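Side-chain contacts in negative regulator of ofd1 (Schizosaccharomyces pombe, PDB 3QTM), which is required for correct translation termination, stabilises the N-terminal transcription factor domain of Sre1 and directly inhibits Ofd1: residues P228-Y231 against K232-Q236; V281-T284 against L285-P289. All coordinates share one frame; numbering follows the deposited sequence.

Contact 1: P228-Y231 against K232-Q236; sequences PAYY and KLIAQ
Y230 and I234, one helical turn apart, make the apolar side-chain contact here. Y230 CE2 lies 4.0 Å from I234 CD1, the two side chains crossing at a slant. With CG1 beside the backbone N (chi1 -56°) and the chain extended beyond it, I234 is laid back along the preceding turn, where CG1 also rests 3.5 Å from Y230 O. L233 CB likewise rests on the preceding turn, 3.6 Å from both A229 O and Y230 O.

Within the first turn the two tyrosine rings and P228 pack together. CD2 of Y230 stands 3.5 Å above the plane of the Y231 ring, over its centre, while CG of P228 lies at that ring's edge, in plane. The Y231 hydroxyl is hydrogen-bonded to E34, tying the start of this helix to helix 15-34.

Main-chain hydrogen bonds start the helix. K232 N donates to P228 O at 3.2 Å, almost straight and in the carbonyl plane; L233 N reaches A229 O at 2.9 Å, and A235 N reaches Y231 O at 3.3 Å. The extended K232 chain passes P228 O with its CG and carries NZ back to a hydrogen bond with P225 O, ahead of the helix.

P228 occupies the N-cap position, and the whole is the first turns of an alpha-helix, helix 229-254, in the all-helical, tetratricopeptide-repeat-related C-terminal region.

Contact 2: V281-T284 against L285-P289; sequences VIYT and LDKSP
Y283 and K287 meet because both side chains set CG anti to the backbone N (chi1 -165° and -169°), which brings the tyrosine ring under the lysine chain where the polypeptide leaves its helix. This is the C-terminal end of helix 262-285, with D286 the first residue to abandon helical backbone angles. K287 CG lies 3.8 Å from the centroid of the Y283 ring, over one face and offset toward the rim, a CH-pi contact; the extended chain then carries CE past the phenol oxygen. W279 stacks with the same ring. An alanine in place of Y283 is likely to deprive the K287 methylenes of their aromatic surface and W279 of its stacking partner.

V281 and L285 run alongside each other in one direction, with V281 CG1 3.8 Å from L285 CD1. The helix closes with a nearly linear bond from D286 N to I282 O, 2.9 Å long, whereas L285 N makes weak bonds to both V281 O and I282 O. D286 pairs with R291 in a salt bridge. A water donates to T284 O at 2.8 Å and weakly accepts from K287 N. At the ring's edge, in plane, S288 O approaches Y283 CE1 to 3.3 Å.

How the contacts relate
Following the chain from its N terminus, contact 1 comes first, at the start of helix 229-254, and is complete before contact 2 opens at the end of helix 262-285. Each is local, so neither closes a long loop, and the two lie in series without nesting or crossing. The chain runs down one helix and back up the next, which returns 281-289 to the level of 228-236, with the centres about 11 Å apart. There the two touch: L233 CD1 packs 3.5 Å from D286 CB, L233 CD2 meets I282 CG2, and Q236 CB meets I282 CG1. They thus tie the start of helix 229-254 to the end of helix 262-285 and to the first residue of the loop that leads to helix 292-305.

Contact 1: P228-Y231 against K232-Q236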
ATOM      1  N   PRO A 228      -7.429  -7.198 -14.672  1.00 35.21           N
ATOM      2  CA  PRO A 228      -7.210  -6.223 -15.741  1.00 36.17           C
ATOM      3  C   PRO A 228      -5.835  -5.584 -15.626  1.00 40.64           C
ATOM      4  O   PRO A 228      -5.316  -5.415 -14.514  1.00 37.41           O
ATOM      5  CB  PRO A 228      -8.281  -5.168 -15.473  1.00 37.39           C
ATOM      6  CG  PRO A 228      -9.357  -5.900 -14.750  1.00 39.45           C
ATOM      7  CD  PRO A 228      -8.654  -6.918 -13.904  1.00 37.95           C
ATOM      8  N   ALA A 229      -5.257  -5.228 -16.767  1.00 38.35           N
ATOM      9  CA  ALA A 229      -3.933  -4.634 -16.807  1.00 37.22           C
ATOM     10  C   ALA A 229      -3.868  -3.406 -15.904  1.00 33.99           C
ATOM     11  O   ALA A 229      -2.889  -3.197 -15.183  1.00 30.25           O
ATOM     12  CB  ALA A 229      -3.561  -4.273 -18.247  1.00 34.00           C
ATOM     13  N   TYR A 230      -4.927  -2.608 -15.946  1.00 34.51           N
ATOM     14  CA  TYR A 230      -5.027  -1.397 -15.139  1.00 33.83           C
ATOM     15  C   TYR A 230      -4.680  -1.629 -13.661  1.00 33.11           C
ATOM     16  O   TYR A 230      -4.003  -0.810 -13.038  1.00 32.04           O
ATOM     17  CB  TYR A 230      -6.431  -0.800 -15.259  1.00 33.85           C
ATOM     18  CG  TYR A 230      -6.661   0.378 -14.343  1.00 37.69           C
ATOM     19  CD1 TYR A 230      -6.223   1.656 -14.692  1.00 40.47           C
ATOM     20  CD2 TYR A 230      -7.308   0.219 -13.122  1.00 34.79           C
ATOM     21  CE1 TYR A 230      -6.426   2.750 -13.842  1.00 39.50           C
ATOM     22  CE2 TYR A 230      -7.507   1.296 -12.268  1.00 39.50           C
ATOM     23  CZ  TYR A 230      -7.071   2.558 -12.631  1.00 40.91           C
ATOM     24  OH  TYR A 230      -7.278   3.626 -11.781  1.00 43.63           O
ATOM     25  N   TYR A 231      -5.149  -2.738 -13.097  1.00 32.71           N
ATOM     26  CA  TYR A 231      -4.880  -3.029 -11.684  1.00 31.78           C
ATOM     27  C   TYR A 231      -3.514  -3.663 -11.452  1.00 29.99           C
ATOM     28  O   TYR A 231      -2.847  -3.350 -10.464  1.00 25.42           O
ATOM     29  CB  TYR A 231      -6.003  -3.872 -11.060  1.00 30.80           C
ATOM     30  CG  TYR A 231      -7.337  -3.152 -11.100  1.00 32.70           C
ATOM     31  CD1 TYR A 231      -7.599  -2.091 -10.240  1.00 34.14           C
ATOM     32  CD2 TYR A 231      -8.319  -3.512 -12.021  1.00 37.69           C
ATOM     33  CE1 TYR A 231      -8.808  -1.410 -10.280  1.00 39.05           C
ATOM     34  CE2 TYR A 231      -9.539  -2.843 -12.076  1.00 37.53           C
ATOM     35  CZ  TYR A 231      -9.778  -1.793 -11.199  1.00 42.06           C
ATOM     36  OH  TYR A 231     -10.976  -1.123 -11.241  1.00 40.08           O
ATOM     37  N   LYS A 232      -3.100  -4.552 -12.353  1.00 29.58           N
ATOM     38  CA  LYS A 232      -1.763  -5.129 -12.271  1.00 29.96           C
ATOM     39  C   LYS A 232      -0.713  -4.016 -12.231  1.00 28.13           C
ATOM     40  O   LYS A 232       0.279  -4.114 -11.525  1.00 27.39           O
ATOM     41  CB  LYS A 232      -1.498  -6.041 -13.458  1.00 29.76           C
ATOM     42  CG  LYS A 232      -2.364  -7.267 -13.527  1.00 32.97           C
ATOM     43  CD  LYS A 232      -1.980  -8.102 -14.731  1.00 34.67           C
ATOM     44  CE  LYS A 232      -2.864  -9.327 -14.889  1.00 41.35           C
ATOM     45  NZ  LYS A 232      -2.418 -10.145 -16.050  1.00 43.39           N
ATOM     46  N   LEU A 233      -0.953  -2.951 -12.986  1.00 28.74           N
ATOM     47  CA  LEU A 233      -0.033  -1.822 -13.042  1.00 27.78           C
ATOM     48  C   LEU A 233       0.166  -1.147 -11.695  1.00 27.69           C
ATOM     49  O   LEU A 233       1.298  -0.882 -11.279  1.00 29.39           O
ATOM     50  CB  LEU A 233      -0.532  -0.779 -14.042  1.00 33.62           C
ATOM     51  CG  LEU A 233       0.037  -0.864 -15.449  1.00 36.72           C
ATOM     52  CD1 LEU A 233      -0.631   0.169 -16.361  1.00 35.43           C
ATOM     53  CD2 LEU A 233       1.547  -0.647 -15.372  1.00 35.10           C
ATOM     54  N   ILE A 234      -0.936  -0.838 -11.023  1.00 28.06           N
ATOM     55  CA  ILE A 234      -0.860  -0.161  -9.737  1.00 27.19           C
ATOM     56  C   ILE A 234      -0.051  -0.990  -8.733  1.00 26.95           C
ATOM     57  O   ILE A 234       0.824  -0.464  -8.041  1.00 23.70           O
ATOM     58  CB  ILE A 234      -2.265   0.138  -9.154  1.00 31.15           C
ATOM     59  CG1 ILE A 234      -3.090   0.968 -10.154  1.00 31.12           C
ATOM     60  CG2 ILE A 234      -2.129   0.833  -7.789  1.00 26.52           C
ATOM     61  CD1 ILE A 234      -4.471   1.372  -9.656  1.00 31.60           C
ATOM     62  N   ALA A 235      -0.356  -2.285  -8.667  1.00 27.78           N
ATOM     63  CA  ALA A 235       0.358  -3.229  -7.800  1.00 24.53           C
ATOM     64  C   ALA A 235       1.856  -3.341  -8.146  1.00 23.01           C
ATOM     65  O   ALA A 235       2.713  -3.293  -7.261  1.00 24.03           O
ATOM     66  CB  ALA A 235      -0.310  -4.615  -7.877  1.00 21.71           C
ATOM     67  N   GLN A 236       2.159  -3.503  -9.431  1.00 23.75           N
ATOM     68  CA  GLN A 236       3.543  -3.670  -9.870  1.00 24.07           C
ATOM     69  C   GLN A 236       4.346  -2.388  -9.655  1.00 24.18           C
ATOM     70  O   GLN A 236       5.514  -2.447  -9.285  1.00 24.70           O
ATOM     71  CB  GLN A 236       3.618  -4.123 -11.331  1.00 24.88           C
ATOM     72  CG  GLN A 236       3.101  -5.535 -11.592  1.00 25.05           C
ATOM     73  CD  GLN A 236       3.985  -6.631 -10.988  1.00 25.88           C
ATOM     74  OE1 GLN A 236       5.034  -6.361 -10.392  1.00 25.27           O
ATOM     75  NE2 GLN A 236       3.557  -7.874 -11.141  1.00 29.19           N
TER

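Contact 2: V281-T284 against L285-P289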
ATOM      1  N   VAL A 281       7.974  -6.131 -16.468  1.00 27.24           N
ATOM      2  CA  VAL A 281       6.580  -6.536 -16.363  1.00 25.90           C
ATOM      3  C   VAL A 281       5.685  -5.316 -16.619  1.00 30.29           C
ATOM      4  O   VAL A 281       4.710  -5.397 -17.354  1.00 28.89           O
ATOM      5  CB  VAL A 281       6.268  -7.118 -14.977  1.00 29.88           C
ATOM      6  CG1 VAL A 281       4.757  -7.232 -14.772  1.00 27.44           C
ATOM      7  CG2 VAL A 281       6.983  -8.484 -14.779  1.00 25.00           C
ATOM      8  N   ILE A 282       6.042  -4.184 -16.016  1.00 27.24           N
ATOM      9  CA  ILE A 282       5.293  -2.949 -16.187  1.00 30.43           C
ATOM     10  C   ILE A 282       5.303  -2.493 -17.645  1.00 34.02           C
ATOM     11  O   ILE A 282       4.269  -2.089 -18.187  1.00 32.57           O
ATOM     12  CB  ILE A 282       5.835  -1.840 -15.262  1.00 30.56           C
ATOM     13  CG1 ILE A 282       5.529  -2.178 -13.796  1.00 30.62           C
ATOM     14  CG2 ILE A 282       5.253  -0.477 -15.624  1.00 28.75           C
ATOM     15  CD1 ILE A 282       6.355  -1.387 -12.790  1.00 27.13           C
ATOM     16  N   TYR A 283       6.467  -2.573 -18.285  1.00 31.98           N
ATOM     17  CA  TYR A 283       6.606  -2.121 -19.667  1.00 31.43           C
ATOM     18  C   TYR A 283       5.791  -2.996 -20.609  1.00 30.07           C
ATOM     19  O   TYR A 283       5.269  -2.518 -21.611  1.00 33.62           O
ATOM     20  CB  TYR A 283       8.083  -2.093 -20.082  1.00 31.24           C
ATOM     21  CG  TYR A 283       8.384  -1.313 -21.349  1.00 33.35           C
ATOM     22  CD1 TYR A 283       8.021   0.027 -21.472  1.00 30.53           C
ATOM     23  CD2 TYR A 283       9.059  -1.908 -22.411  1.00 34.36           C
ATOM     24  CE1 TYR A 283       8.312   0.748 -22.608  1.00 32.42           C
ATOM     25  CE2 TYR A 283       9.354  -1.190 -23.560  1.00 35.14           C
ATOM     26  CZ  TYR A 283       8.978   0.139 -23.651  1.00 35.62           C
ATOM     27  OH  TYR A 283       9.264   0.863 -24.785  1.00 36.56           O
ATOM     28  N   THR A 284       5.667  -4.276 -20.279  1.00 29.35           N
ATOM     29  CA  THR A 284       4.826  -5.174 -21.066  1.00 32.32           C
ATOM     30  C   THR A 284       3.337  -4.887 -20.872  1.00 36.03           C
ATOM     31  O   THR A 284       2.512  -5.180 -21.744  1.00 34.64           O
ATOM     32  CB  THR A 284       5.073  -6.643 -20.704  1.00 37.32           C
ATOM     33  OG1 THR A 284       6.452  -6.967 -20.922  1.00 38.12           O
ATOM     34  CG2 THR A 284       4.195  -7.549 -21.559  1.00 37.18           C
ATOM     35  N   LEU A 285       2.990  -4.327 -19.719  1.00 35.68           N
ATOM     36  CA  LEU A 285       1.589  -4.048 -19.399  1.00 36.95           C
ATOM     37  C   LEU A 285       1.129  -2.726 -20.008  1.00 37.42           C
ATOM     38  O   LEU A 285       0.063  -2.644 -20.616  1.00 36.32           O
ATOM     39  CB  LEU A 285       1.383  -4.023 -17.881  1.00 31.07           C
ATOM     40  CG  LEU A 285       1.544  -5.371 -17.185  1.00 33.58           C
ATOM     41  CD1 LEU A 285       1.639  -5.203 -15.660  1.00 31.14           C
ATOM     42  CD2 LEU A 285       0.393  -6.300 -17.580  1.00 31.50           C
ATOM     43  N   ASP A 286       1.938  -1.691 -19.816  1.00 35.58           N
ATOM     44  CA  ASP A 286       1.656  -0.364 -20.350  1.00 38.16           C
ATOM     45  C   ASP A 286       2.896   0.134 -21.085  1.00 39.75           C
ATOM     46  O   ASP A 286       3.665   0.952 -20.559  1.00 36.44           O
ATOM     47  CB  ASP A 286       1.289   0.608 -19.228  1.00 37.44           C
ATOM     48  CG  ASP A 286       1.052   2.024 -19.736  1.00 45.22           C
ATOM     49  OD1 ASP A 286       0.245   2.186 -20.677  1.00 47.85           O
ATOM     50  OD2 ASP A 286       1.668   2.974 -19.197  1.00 46.75           O
ATOM     51  N   LYS A 287       3.095  -0.375 -22.296  1.00 38.05           N
ATOM     52  CA  LYS A 287       4.270  -0.026 -23.077  1.00 37.58           C
ATOM     53  C   LYS A 287       4.194   1.423 -23.524  1.00 37.94           C
ATOM     54  O   LYS A 287       3.434   1.772 -24.430  1.00 43.62           O
ATOM     55  CB  LYS A 287       4.422  -0.963 -24.277  1.00 37.19           C
ATOM     56  CG  LYS A 287       5.760  -0.828 -24.984  1.00 38.99           C
ATOM     57  CD  LYS A 287       5.851  -1.754 -26.176  1.00 39.83           C
ATOM     58  CE  LYS A 287       7.053  -1.398 -27.036  1.00 45.86           C
ATOM     59  NZ  LYS A 287       7.193  -2.325 -28.193  1.00 49.50           N
ATOM     60  N   SER A 288       4.973   2.269 -22.868  1.00 37.45           N
ATOM     61  CA  SER A 288       4.972   3.687 -23.172  1.00 35.25           C
ATOM     62  C   SER A 288       6.400   4.199 -23.105  1.00 34.87           C
ATOM     63  O   SER A 288       7.143   3.841 -22.191  1.00 34.60           O
ATOM     64  CB  SER A 288       4.074   4.441 -22.193  1.00 37.96           C
ATOM     65  OG  SER A 288       3.470   5.556 -22.832  1.00 35.30           O
ATOM     66  N   PRO A 289       6.788   5.044 -24.073  1.00 32.45           N
ATOM     67  CA  PRO A 289       8.203   5.382 -24.280  1.00 36.23           C
ATOM     68  C   PRO A 289       8.826   6.085 -23.088  1.00 30.98           C
ATOM     69  O   PRO A 289      10.018   5.919 -22.853  1.00 34.65           O
ATOM     70  CB  PRO A 289       8.181   6.335 -25.487  1.00 35.13           C
ATOM     71  CG  PRO A 289       6.826   6.195 -26.094  1.00 36.65           C
ATOM     72  CD  PRO A 289       5.900   5.770 -24.995  1.00 34.22           C
TER
HETATM   73  O   HOH W   1       1.615  -3.136 -23.459  1.00 43.00           O